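Local structure of formate dehydrogenase (Staphylococcus aureus, 6TTB) at residues A[156-161]-A[270-275]; A[280-285]-A[311-316]; A[295-300]-A[319-324]. The protein probably catalyses the NAD-dependent oxidation of formate to carbon dioxide, binding the nicotinamide cofactor in a Rossmann-type domain. All blocks are in the same frame, centred on the assembly; numbering follows the deposited sequence.

Interaction 1: residues A[156-161]-A[270-275]; sequences LILLRN and YLVNTA. With NAD (nicotinamide-adenine-dinucleotide), chain C.
With chi1 at -56°, CG of Tyr270 stands anti to its own carbonyl carbon, and the ring reaches from strand 269-273 to the last turn of helix 144-160. Leu159 takes the same kind of first torsion (chi1 -80°), which brings its CG over one face of the phenol ring, offset toward the rim, and its CD2 to 3.7 Å from Tyr270 CE1. On the same side of the ring Leu158 slides past in the opposite direction, its CB 3.7 Å from Tyr270 CD2. Its CD2 then continues obliquely to Val272 CG2, 3.4 Å away, and also packs on Ala298 of the next strand. The broad tyrosine ring can meet two successive leucines, and beta-branched valine suits an extended strand. The short axes run nearly antiparallel, 9.3 Å apart, and no hydrogen bond joins them. The helix closes by itself in a Schellman motif at Asn161, while Arg160 forms a salt bridge with Glu149 of the second subunit.

At its far end the strand turns polar. Asn273 OD1 accepts from Ala275 N at 2.8 Å, an Asx turn that shapes the bend where Thr274 O receives N7N of NAD at 3.3 Å along an almost straight bond (171°). Apolar contact thus seats the strand on the helix, while a backbone carbonyl, able only to accept, suits the amino end of the cofactor's carboxamide and would favour that orientation.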
loop_
_atom_site.group_PDB
_atom_site.type_symbol
_atom_site.label_atom_id
_atom_site.label_comp_id
_atom_site.label_asym_id
_atom_site.label_seq_id
_atom_site.Cartn_x
_atom_site.Cartn_y
_atom_site.Cartn_z
ATOM N N LEU A 156 1.955 2.607 2.730
ATOM C CA LEU A 156 1.131 3.315 1.793
ATOM C C LEU A 156 -0.336 2.968 2.012
ATOM O O LEU A 156 -1.130 3.848 2.191
ATOM C CB LEU A 156 1.616 2.973 0.382
ATOM C CG LEU A 156 2.959 3.609 -0.013
ATOM C CD1 LEU A 156 3.579 2.906 -1.195
ATOM C CD2 LEU A 156 2.806 5.084 -0.330
ATOM N N ILE A 157 -0.693 1.681 2.028
ATOM C CA ILE A 157 -2.101 1.278 2.169
ATOM C C ILE A 157 -2.662 1.885 3.445
ATOM O O ILE A 157 -3.780 2.318 3.494
ATOM C CB ILE A 157 -2.232 -0.264 2.196
ATOM C CG1 ILE A 157 -1.891 -0.895 0.852
ATOM C CG2 ILE A 157 -3.612 -0.704 2.698
ATOM C CD1 ILE A 157 -1.929 -2.394 0.864
ATOM N N LEU A 158 -1.889 1.835 4.496
ATOM C CA LEU A 158 -2.305 2.376 5.767
ATOM C C LEU A 158 -2.525 3.910 5.704
ATOM O O LEU A 158 -3.599 4.406 6.051
ATOM C CB LEU A 158 -1.254 1.928 6.787
ATOM C CG LEU A 158 -1.683 0.736 7.697
ATOM C CD1 LEU A 158 -2.868 -0.053 7.139
ATOM C CD2 LEU A 158 -0.558 -0.209 7.977
ATOM N N LEU A 159 -1.511 4.687 5.301
ATOM C CA LEU A 159 -1.642 6.147 5.360
ATOM C C LEU A 159 -2.662 6.617 4.330
ATOM O O LEU A 159 -3.421 7.527 4.563
ATOM C CB LEU A 159 -0.286 6.835 5.136
ATOM C CG LEU A 159 0.611 6.865 6.377
ATOM C CD1 LEU A 159 2.031 6.554 5.975
ATOM C CD2 LEU A 159 0.532 8.190 7.131
ATOM N N ARG A 160 -2.700 5.957 3.199
ATOM C CA ARG A 160 -3.524 6.477 2.134
ATOM C C ARG A 160 -4.943 5.989 2.333
ATOM O O ARG A 160 -5.860 6.452 1.648
ATOM C CB ARG A 160 -2.916 6.159 0.761
ATOM C CG ARG A 160 -1.653 6.949 0.497
ATOM C CD ARG A 160 -1.312 7.065 -0.959
ATOM N NE ARG A 160 -2.288 7.792 -1.743
ATOM C CZ ARG A 160 -2.220 9.089 -1.946
ATOM N NH1 ARG A 160 -1.264 9.803 -1.347
ATOM N NH2 ARG A 160 -3.104 9.670 -2.750
ATOM N N ASN A 161 -5.136 5.102 3.323
ATOM C CA ASN A 161 -6.483 4.672 3.613
ATOM C C ASN A 161 -7.055 4.001 2.346
ATOM O O ASN A 161 -8.235 4.133 1.997
ATOM C CB ASN A 161 -7.284 5.881 4.143
ATOM C CG ASN A 161 -8.678 5.550 4.635
ATOM O OD1 ASN A 161 -8.947 4.475 5.193
ATOM N ND2 ASN A 161 -9.589 6.468 4.401
ATOM N N TYR A 270 0.544 4.626 13.056
ATOM C CA TYR A 270 0.312 3.352 12.372
ATOM C C TYR A 270 1.474 2.407 12.670
ATOM O O TYR A 270 2.597 2.851 12.866
ATOM C CB TYR A 270 0.250 3.535 10.844
ATOM C CG TYR A 270 -0.760 4.519 10.351
ATOM C CD1 TYR A 270 -0.554 5.903 10.440
ATOM C CD2 TYR A 270 -1.919 4.072 9.743
ATOM C CE1 TYR A 270 -1.483 6.809 9.951
ATOM C CE2 TYR A 270 -2.852 4.969 9.239
ATOM C CZ TYR A 270 -2.642 6.341 9.357
ATOM O OH TYR A 270 -3.612 7.181 8.867
ATOM N N LEU A 271 1.208 1.096 12.508
ATOM C CA LEU A 271 2.164 0.081 12.874
ATOM C C LEU A 271 2.163 -0.959 11.799
ATOM O O LEU A 271 1.084 -1.473 11.453
ATOM C CB LEU A 271 1.744 -0.580 14.216
ATOM C CG LEU A 271 2.748 -1.579 14.826
ATOM C CD1 LEU A 271 4.142 -0.980 14.994
ATOM C CD2 LEU A 271 2.266 -2.089 16.102
ATOM N N VAL A 272 3.389 -1.337 11.374
ATOM C CA VAL A 272 3.529 -2.332 10.338
ATOM C C VAL A 272 4.544 -3.324 10.818
ATOM O O VAL A 272 5.616 -2.960 11.274
ATOM C CB VAL A 272 3.922 -1.750 8.976
ATOM C CG1 VAL A 272 4.500 -2.803 8.043
ATOM C CG2 VAL A 272 2.734 -1.151 8.323
ATOM N N ASN A 273 4.153 -4.581 10.733
ATOM C CA ASN A 273 4.957 -5.634 11.254
ATOM C C ASN A 273 4.874 -6.805 10.291
ATOM O O ASN A 273 3.892 -7.532 10.280
ATOM C CB ASN A 273 4.532 -6.008 12.642
ATOM C CG ASN A 273 5.200 -7.283 13.093
ATOM O OD1 ASN A 273 6.268 -7.648 12.556
ATOM N ND2 ASN A 273 4.596 -7.962 14.099
ATOM N N THR A 274 5.918 -6.929 9.485
ATOM C CA THR A 274 6.145 -8.058 8.664
ATOM C C THR A 274 7.397 -8.830 9.155
ATOM O O THR A 274 8.123 -9.456 8.326
ATOM C CB THR A 274 6.563 -7.514 7.322
ATOM O OG1 THR A 274 7.620 -6.558 7.594
ATOM C CG2 THR A 274 5.388 -6.923 6.586
ATOM N N ALA A 275 7.730 -8.690 10.465
ATOM C CA ALA A 275 8.855 -9.419 11.039
ATOM C C ALA A 275 8.333 -10.705 11.686
ATOM O O ALA A 275 8.288 -11.727 11.011
ATOM C CB ALA A 275 9.699 -8.565 11.931
HETATM P PA NAD C . 18.630 -8.724 10.212
HETATM O O1A NAD C . 19.394 -9.579 11.165
HETATM O O2A NAD C . 19.283 -8.119 8.983
HETATM O O5B NAD C . 17.801 -7.600 11.015
HETATM C C5B NAD C . 17.620 -7.670 12.444
HETATM C C4B NAD C . 18.340 -6.498 13.063
HETATM O O4B NAD C . 17.580 -6.087 14.215
HETATM C C3B NAD C . 19.784 -6.781 13.542
HETATM O O3B NAD C . 20.826 -6.197 12.761
HETATM C C2B NAD C . 19.833 -6.290 14.994
HETATM O O2B NAD C . 20.874 -5.365 15.235
HETATM C C1B NAD C . 18.436 -5.710 15.261
HETATM N N9A NAD C . 17.881 -6.129 16.552
HETATM C C8A NAD C . 18.358 -7.145 17.370
HETATM N N7A NAD C . 17.770 -7.192 18.542
HETATM C C5A NAD C . 16.920 -6.087 18.553
HETATM C C6A NAD C . 16.052 -5.536 19.540
HETATM N N6A NAD C . 15.940 -5.987 20.777
HETATM N N1A NAD C . 15.417 -4.377 19.233
HETATM C C2A NAD C . 15.561 -3.877 17.995
HETATM N N3A NAD C . 16.307 -4.325 16.981
HETATM C C4A NAD C . 16.974 -5.433 17.320
HETATM O O3 NAD C . 17.419 -9.566 9.714
HETATM P PN NAD C . 16.534 -9.145 8.499
HETATM O O1N NAD C . 17.025 -9.954 7.327
HETATM O O2N NAD C . 16.510 -7.648 8.391
HETATM O O5D NAD C . 15.092 -9.688 9.000
HETATM C C5D NAD C . 14.192 -8.776 9.700
HETATM C C4D NAD C . 13.118 -9.607 10.311
HETATM O O4D NAD C . 12.110 -9.845 9.299
HETATM C C3D NAD C . 13.633 -10.985 10.792
HETATM O O3D NAD C . 13.619 -11.113 12.206
HETATM C C2D NAD C . 12.753 -12.004 10.062
HETATM O O2D NAD C . 12.149 -12.999 10.878
HETATM C C1D NAD C . 11.675 -11.185 9.376
HETATM N N1N NAD C . 11.460 -11.713 8.020
HETATM C C2N NAD C . 10.146 -12.104 7.619
HETATM C C3N NAD C . 9.913 -12.612 6.320
HETATM C C7N NAD C . 8.486 -12.749 5.787
HETATM O O7N NAD C . 8.262 -13.581 4.909
HETATM N N7N NAD C . 7.523 -11.940 6.272
HETATM C C4N NAD C . 11.065 -12.944 5.515
HETATM C C5N NAD C . 12.359 -12.580 5.944
HETATM C C6N NAD C . 12.536 -11.993 7.213
#

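Interaction 2: residues A[280-285]-A[311-316]; sequences VNRDAL and HPWRTM
Trp313 dominates this contact: its CG is anti to the carbonyl carbon (chi1 -79°), and the indole lies flat between two neighbours with its NE1 edge facing the start of helix 282-291. That NE1 donates to Arg282 O at 2.9 Å, in the carbonyl plane and on a lone pair. Over one face sits Leu285 CD2, a CH-pi contact 3.8 Å from the centroid of the five-membered ring; over the opposite face sits CE1 of His311. The same Leu285 methyl touches Met316 CE at 3.5 Å, where the methionine chain, extended beyond CG, supplies a slim, flexible filler.

His311 has CG anti to its backbone N (chi1 -164°), so that ND1 accepts from Trp313 N in the ring plane at 3.1 Å, while NE2 bonds to Tyr303 O; the pairing is consistent with a neutral ring protonated at NE2. Arg282 runs straight through chi2 and then bends at chi3 (91°). Its CD packs on Pro312 CG at 3.7 Å, and NE and NH2 together grip Asp283 OD1, the NE bond measuring 2.6 Å. Asn281, short and amide-tipped, caps the helix: OD1 accepts from Ala284 N at 2.7 Å and more weakly from Asp283 N. Helix 282-291, connecting parallel strands 269-273 and 294-299, is the helix of a beta-alpha-beta crossover in a Rossmann-type domain, and the loop leading to strand 319-321 packs its tryptophan against the start of that helix.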
loop_
_atom_site.group_PDB
_atom_site.type_symbol
_atom_site.label_atom_id
_atom_site.label_comp_id
_atom_site.label_asym_id
_atom_site.label_seq_id
_atom_site.Cartn_x
_atom_site.Cartn_y
_atom_site.Cartn_z
ATOM N N VAL A 280 4.254 -8.506 18.666
ATOM C CA VAL A 280 3.185 -7.604 18.916
ATOM C C VAL A 280 2.081 -8.339 19.630
ATOM O O VAL A 280 1.518 -9.290 19.113
ATOM C CB VAL A 280 2.706 -6.880 17.654
ATOM C CG1 VAL A 280 1.428 -6.090 17.966
ATOM C CG2 VAL A 280 3.797 -5.951 17.132
ATOM N N ASN A 281 1.706 -7.784 20.778
ATOM C CA ASN A 281 0.772 -8.450 21.646
ATOM C C ASN A 281 -0.581 -8.535 20.956
ATOM O O ASN A 281 -1.254 -7.518 20.779
ATOM C CB ASN A 281 0.612 -7.765 23.006
ATOM C CG ASN A 281 -0.317 -8.601 23.887
ATOM O OD1 ASN A 281 -1.525 -8.410 23.838
ATOM N ND2 ASN A 281 0.216 -9.667 24.521
ATOM N N ARG A 282 -1.008 -9.778 20.678
ATOM C CA ARG A 282 -2.216 -9.999 19.899
ATOM C C ARG A 282 -3.326 -9.080 20.394
ATOM O O ARG A 282 -3.967 -8.367 19.602
ATOM C CB ARG A 282 -2.689 -11.432 20.014
ATOM C CG ARG A 282 -4.025 -11.640 19.334
ATOM C CD ARG A 282 -4.481 -13.070 19.447
ATOM N NE ARG A 282 -5.254 -13.035 20.660
ATOM C CZ ARG A 282 -5.415 -14.041 21.471
ATOM N NH1 ARG A 282 -4.924 -15.225 21.165
ATOM N NH2 ARG A 282 -6.079 -13.860 22.578
ATOM N N ASP A 283 -3.533 -9.097 21.708
ATOM C CA ASP A 283 -4.746 -8.571 22.292
ATOM C C ASP A 283 -4.618 -7.068 22.499
ATOM O O ASP A 283 -5.555 -6.297 22.294
ATOM C CB ASP A 283 -5.022 -9.293 23.595
ATOM C CG ASP A 283 -5.695 -10.653 23.386
ATOM O OD1 ASP A 283 -5.998 -11.043 22.152
ATOM O OD2 ASP A 283 -6.008 -11.298 24.432
ATOM N N ALA A 284 -3.451 -6.658 22.975
ATOM C CA ALA A 284 -3.174 -5.253 23.171
ATOM C C ALA A 284 -3.410 -4.509 21.860
ATOM O O ALA A 284 -3.985 -3.414 21.888
ATOM C CB ALA A 284 -1.783 -5.063 23.670
ATOM N N LEU A 285 -3.016 -5.122 20.713
ATOM C CA LEU A 285 -3.039 -4.390 19.464
ATOM C C LEU A 285 -4.488 -4.157 19.035
ATOM O O LEU A 285 -4.821 -3.120 18.469
ATOM C CB LEU A 285 -2.306 -5.178 18.387
ATOM C CG LEU A 285 -2.435 -4.582 16.997
ATOM C CD1 LEU A 285 -1.277 -3.659 16.760
ATOM C CD2 LEU A 285 -2.471 -5.654 15.917
ATOM N N HIS A 311 -8.680 -15.831 14.076
ATOM C CA HIS A 311 -7.725 -14.950 14.714
ATOM C C HIS A 311 -8.307 -13.536 14.702
ATOM O O HIS A 311 -8.706 -13.030 13.643
ATOM C CB HIS A 311 -6.395 -15.037 14.007
ATOM C CG HIS A 311 -5.246 -14.479 14.753
ATOM N ND1 HIS A 311 -5.175 -13.121 15.076
ATOM C CD2 HIS A 311 -4.076 -15.087 15.219
ATOM C CE1 HIS A 311 -4.000 -12.878 15.695
ATOM N NE2 HIS A 311 -3.292 -14.125 15.813
ATOM N N PRO A 312 -8.332 -12.818 15.852
ATOM C CA PRO A 312 -8.952 -11.497 15.900
ATOM C C PRO A 312 -8.249 -10.455 15.011
ATOM O O PRO A 312 -8.828 -9.442 14.670
ATOM C CB PRO A 312 -8.889 -11.120 17.366
ATOM C CG PRO A 312 -7.698 -11.885 17.928
ATOM C CD PRO A 312 -7.557 -13.124 17.066
ATOM N N TRP A 313 -7.009 -10.724 14.602
ATOM C CA TRP A 313 -6.305 -9.811 13.703
ATOM C C TRP A 313 -6.955 -9.802 12.321
ATOM O O TRP A 313 -6.696 -8.924 11.530
ATOM C CB TRP A 313 -4.814 -10.159 13.607
ATOM C CG TRP A 313 -4.002 -9.669 14.767
ATOM C CD1 TRP A 313 -4.472 -9.047 15.885
ATOM C CD2 TRP A 313 -2.569 -9.784 14.928
ATOM N NE1 TRP A 313 -3.434 -8.788 16.750
ATOM C CE2 TRP A 313 -2.254 -9.224 16.190
ATOM C CE3 TRP A 313 -1.518 -10.216 14.102
ATOM C CZ2 TRP A 313 -0.940 -9.162 16.672
ATOM C CZ3 TRP A 313 -0.237 -10.236 14.608
ATOM C CH2 TRP A 313 0.048 -9.680 15.865
ATOM N N ARG A 314 -7.786 -10.804 12.023
ATOM C CA ARG A 314 -8.346 -10.905 10.682
ATOM C C ARG A 314 -9.491 -9.900 10.517
ATOM O O ARG A 314 -9.656 -9.334 9.471
ATOM C CB ARG A 314 -8.874 -12.320 10.462
ATOM C CG ARG A 314 -7.823 -13.412 10.606
ATOM C CD ARG A 314 -8.519 -14.712 10.226
ATOM N NE ARG A 314 -7.686 -15.899 9.989
ATOM C CZ ARG A 314 -7.215 -16.291 8.793
ATOM N NH1 ARG A 314 -7.443 -15.596 7.682
ATOM N NH2 ARG A 314 -6.559 -17.415 8.718
ATOM N N THR A 315 -10.212 -9.647 11.599
ATOM C CA THR A 315 -11.538 -9.039 11.639
ATOM C C THR A 315 -11.399 -7.652 12.261
ATOM O O THR A 315 -12.399 -7.025 12.567
ATOM C CB THR A 315 -12.415 -9.833 12.648
ATOM O OG1 THR A 315 -12.647 -11.092 12.062
ATOM C CG2 THR A 315 -13.732 -9.195 13.064
ATOM N N MET A 316 -10.203 -7.291 12.707
ATOM C CA MET A 316 -10.171 -6.163 13.629
ATOM C C MET A 316 -10.202 -4.889 12.795
ATOM O O MET A 316 -9.782 -4.905 11.633
ATOM C CB MET A 316 -8.969 -6.205 14.607
ATOM C CG MET A 316 -7.639 -5.754 13.974
ATOM S SD MET A 316 -6.155 -6.453 14.659
ATOM C CE MET A 316 -4.925 -5.986 13.438
#

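Interaction 3: residues A[295-300]-A[319-324]; sequences QGYAGD and NAMTVH. With NAD (nicotinamide-adenine-dinucleotide), chain C.
Backbone hydrogen bonds come first. Strands 296-299 and 319-321 run parallel, their short axes 4.6 Å apart, and Ala320 N donates to Tyr297 O at 2.8 Å in the carbonyl plane. Farther along, Thr322 N reaches Gly299 O only weakly. CA-H...O contacts accompany the pairing throughout, from Asn319 CA to Tyr297 O as far as His324 CA to Asp300 O. Within strand 319-321 Asn319 OD1 accepts from Met321 N at 2.9 Å on a lone pair, an Asx turn; its ND2 is bonded to Met316 O.

Apolar contacts occupy both faces of the sheet. On one, Ala298 CB and Ala320 CB meet at 3.6 Å; these small residues let helix 144-160 lie close, through Leu158 among others. On the other, Met321, bent at chi2 and chi3, brings its sulfur to the edge of the Tyr297 ring, 4.5 Å from the centroid and in the ring plane, a Met-aromatic contact. Leu285 and Leu289 of helix 282-291 also pack on this tyrosine.

Polar contacts gather where the strands give way to the NAD pocket. His324, with CG anti to its backbone N (chi1 -179°), points NE2 at the carboxamide and donates to O7N of NAD at 3.0 Å. Asp300 OD1 weakly accepts from N7N of NAD, and OD2 is held by Ser326 N. The carboxylate and imidazole planes stand 81° apart, with Asp300 OD2 4.1 Å from His324 NE2, so the nearby negative charge may raise the histidine's affinity for a proton. Gln305 NE2 bonds to ND1 on the ring's far side. The His324 bond to O7N, with the weak Asp300 bond to N7N, is consistent with a carboxamide held in one orientation, though the histidine nitrogen lies almost as near N7N.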
loop_
_atom_site.group_PDB
_atom_site.type_symbol
_atom_site.label_atom_id
_atom_site.label_comp_id
_atom_site.label_asym_id
_atom_site.label_seq_id
_atom_site.Cartn_x
_atom_site.Cartn_y
_atom_site.Cartn_z
ATOM N N GLN A 295 -4.112 4.398 14.486
ATOM C CA GLN A 295 -4.952 4.644 13.324
ATOM C C GLN A 295 -5.089 3.384 12.477
ATOM O O GLN A 295 -6.152 3.152 11.916
ATOM C CB GLN A 295 -4.514 5.898 12.519
ATOM C CG GLN A 295 -5.655 6.577 11.753
ATOM C CD GLN A 295 -7.026 6.350 12.397
ATOM O OE1 GLN A 295 -7.196 6.421 13.643
ATOM N NE2 GLN A 295 -8.030 6.080 11.557
ATOM N N GLY A 296 -4.024 2.558 12.401
ATOM C CA GLY A 296 -4.065 1.331 11.587
ATOM C C GLY A 296 -2.928 0.381 11.905
ATOM O O GLY A 296 -1.892 0.843 12.407
ATOM N N TYR A 297 -3.122 -0.948 11.580
ATOM C CA TYR A 297 -2.036 -1.965 11.607
ATOM C C TYR A 297 -2.069 -2.775 10.312
ATOM O O TYR A 297 -3.150 -3.198 9.836
ATOM C CB TYR A 297 -2.119 -2.907 12.834
ATOM C CG TYR A 297 -1.122 -4.077 12.899
ATOM C CD1 TYR A 297 -1.382 -5.274 12.260
ATOM C CD2 TYR A 297 0.049 -4.022 13.656
ATOM C CE1 TYR A 297 -0.562 -6.379 12.383
ATOM C CE2 TYR A 297 0.936 -5.107 13.727
ATOM C CZ TYR A 297 0.615 -6.308 13.108
ATOM O OH TYR A 297 1.478 -7.404 13.105
ATOM N N ALA A 298 -0.882 -2.960 9.732
ATOM C CA ALA A 298 -0.697 -3.962 8.691
ATOM C C ALA A 298 0.532 -4.796 8.969
ATOM O O ALA A 298 1.271 -4.539 9.940
ATOM C CB ALA A 298 -0.624 -3.362 7.316
ATOM N N GLY A 299 0.732 -5.783 8.068
ATOM C CA GLY A 299 1.736 -6.822 8.162
ATOM C C GLY A 299 1.174 -8.136 7.698
ATOM O O GLY A 299 -0.004 -8.214 7.464
ATOM N N ASP A 300 2.007 -9.187 7.691
ATOM C CA ASP A 300 1.629 -10.483 7.126
ATOM C C ASP A 300 2.072 -11.649 8.042
ATOM O O ASP A 300 2.151 -12.817 7.561
ATOM C CB ASP A 300 2.155 -10.662 5.693
ATOM C CG ASP A 300 3.653 -11.005 5.602
ATOM O OD1 ASP A 300 4.437 -10.622 6.539
ATOM O OD2 ASP A 300 4.050 -11.672 4.612
ATOM N N ASN A 319 -7.495 -2.841 9.694
ATOM C CA ASN A 319 -6.335 -3.706 9.473
ATOM C C ASN A 319 -6.043 -3.822 7.988
ATOM O O ASN A 319 -6.977 -3.704 7.179
ATOM C CB ASN A 319 -6.479 -5.095 10.143
ATOM C CG ASN A 319 -7.179 -6.112 9.290
ATOM O OD1 ASN A 319 -6.567 -6.689 8.422
ATOM N ND2 ASN A 319 -8.449 -6.364 9.558
ATOM N N ALA A 320 -4.732 -3.999 7.632
ATOM C CA ALA A 320 -4.342 -4.456 6.298
ATOM C C ALA A 320 -3.438 -5.683 6.389
ATOM O O ALA A 320 -2.299 -5.765 5.827
ATOM C CB ALA A 320 -3.772 -3.362 5.478
ATOM N N MET A 321 -3.970 -6.671 7.102
ATOM C CA MET A 321 -3.297 -7.929 7.196
ATOM C C MET A 321 -3.399 -8.573 5.827
ATOM O O MET A 321 -4.209 -8.179 4.996
ATOM C CB MET A 321 -3.996 -8.828 8.228
ATOM C CG MET A 321 -3.911 -8.321 9.701
ATOM S SD MET A 321 -2.230 -8.045 10.196
ATOM C CE MET A 321 -1.441 -9.591 9.729
ATOM N N THR A 322 -2.449 -9.409 5.543
ATOM C CA THR A 322 -2.616 -10.467 4.615
ATOM C C THR A 322 -2.169 -11.751 5.336
ATOM O O THR A 322 -1.543 -11.723 6.398
ATOM C CB THR A 322 -1.754 -10.171 3.391
ATOM O OG1 THR A 322 -0.354 -10.319 3.679
ATOM C CG2 THR A 322 -2.017 -8.798 2.798
ATOM N N VAL A 323 -2.468 -12.887 4.746
ATOM C CA VAL A 323 -1.838 -14.098 5.223
ATOM C C VAL A 323 -0.346 -14.004 4.858
ATOM O O VAL A 323 0.056 -13.045 4.218
ATOM C CB VAL A 323 -2.542 -15.323 4.629
ATOM C CG1 VAL A 323 -4.032 -15.210 4.875
ATOM C CG2 VAL A 323 -2.294 -15.371 3.151
ATOM N N HIS A 324 0.456 -15.008 5.254
ATOM C CA HIS A 324 1.876 -14.836 5.390
ATOM C C HIS A 324 2.560 -15.340 4.145
ATOM O O HIS A 324 3.252 -16.360 4.223
ATOM C CB HIS A 324 2.453 -15.644 6.583
ATOM C CG HIS A 324 3.937 -15.414 6.705
ATOM N ND1 HIS A 324 4.779 -16.155 7.542
ATOM C CD2 HIS A 324 4.733 -14.499 6.111
ATOM C CE1 HIS A 324 6.019 -15.652 7.473
ATOM N NE2 HIS A 324 6.014 -14.678 6.573
HETATM P PA NAD C . 18.630 -8.724 10.212
HETATM O O1A NAD C . 19.394 -9.579 11.165
HETATM O O2A NAD C . 19.283 -8.119 8.983
HETATM O O5B NAD C . 17.801 -7.600 11.015
HETATM C C5B NAD C . 17.620 -7.670 12.444
HETATM C C4B NAD C . 18.340 -6.498 13.063
HETATM O O4B NAD C . 17.580 -6.087 14.215
HETATM C C3B NAD C . 19.784 -6.781 13.542
HETATM O O3B NAD C . 20.826 -6.197 12.761
HETATM C C2B NAD C . 19.833 -6.290 14.994
HETATM O O2B NAD C . 20.874 -5.365 15.235
HETATM C C1B NAD C . 18.436 -5.710 15.261
HETATM N N9A NAD C . 17.881 -6.129 16.552
HETATM C C8A NAD C . 18.358 -7.145 17.370
HETATM N N7A NAD C . 17.770 -7.192 18.542
HETATM C C5A NAD C . 16.920 -6.087 18.553
HETATM C C6A NAD C . 16.052 -5.536 19.540
HETATM N N6A NAD C . 15.940 -5.987 20.777
HETATM N N1A NAD C . 15.417 -4.377 19.233
HETATM C C2A NAD C . 15.561 -3.877 17.995
HETATM N N3A NAD C . 16.307 -4.325 16.981
HETATM C C4A NAD C . 16.974 -5.433 17.320
HETATM O O3 NAD C . 17.419 -9.566 9.714
HETATM P PN NAD C . 16.534 -9.145 8.499
HETATM O O1N NAD C . 17.025 -9.954 7.327
HETATM O O2N NAD C . 16.510 -7.648 8.391
HETATM O O5D NAD C . 15.092 -9.688 9.000
HETATM C C5D NAD C . 14.192 -8.776 9.700
HETATM C C4D NAD C . 13.118 -9.607 10.311
HETATM O O4D NAD C . 12.110 -9.845 9.299
HETATM C C3D NAD C . 13.633 -10.985 10.792
HETATM O O3D NAD C . 13.619 -11.113 12.206
HETATM C C2D NAD C . 12.753 -12.004 10.062
HETATM O O2D NAD C . 12.149 -12.999 10.878
HETATM C C1D NAD C . 11.675 -11.185 9.376
HETATM N N1N NAD C . 11.460 -11.713 8.020
HETATM C C2N NAD C . 10.146 -12.104 7.619
HETATM C C3N NAD C . 9.913 -12.612 6.320
HETATM C C7N NAD C . 8.486 -12.749 5.787
HETATM O O7N NAD C . 8.262 -13.581 4.909
HETATM N N7N NAD C . 7.523 -11.940 6.272
HETATM C C4N NAD C . 11.065 -12.944 5.515
HETATM C C5N NAD C . 12.359 -12.580 5.944
HETATM C C6N NAD C . 12.536 -11.993 7.213
#

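All three contacts lie in the NAD-binding domain. Interactions 1 and 3 have centres 7 Å apart and share a parallel sheet in which strands 269-273 and 294-299 are neighbours, Leu271 O and Ala298 N probably joined by a hydrogen bond. Interaction 2 lies 10 Å from interaction 3 and 15 Å from interaction 1, with helix 282-291 linking the two strands. Along the chain interaction 1 closes before the others open, whereas interactions 2 and 3 cross, their segments alternating. Helix 144-160 and helix 282-291 pack on opposite faces of the sheet, and interactions 1 and 3 each reach NAD and the second subunit, so the region carrying the cofactor site also packs against the partner chain.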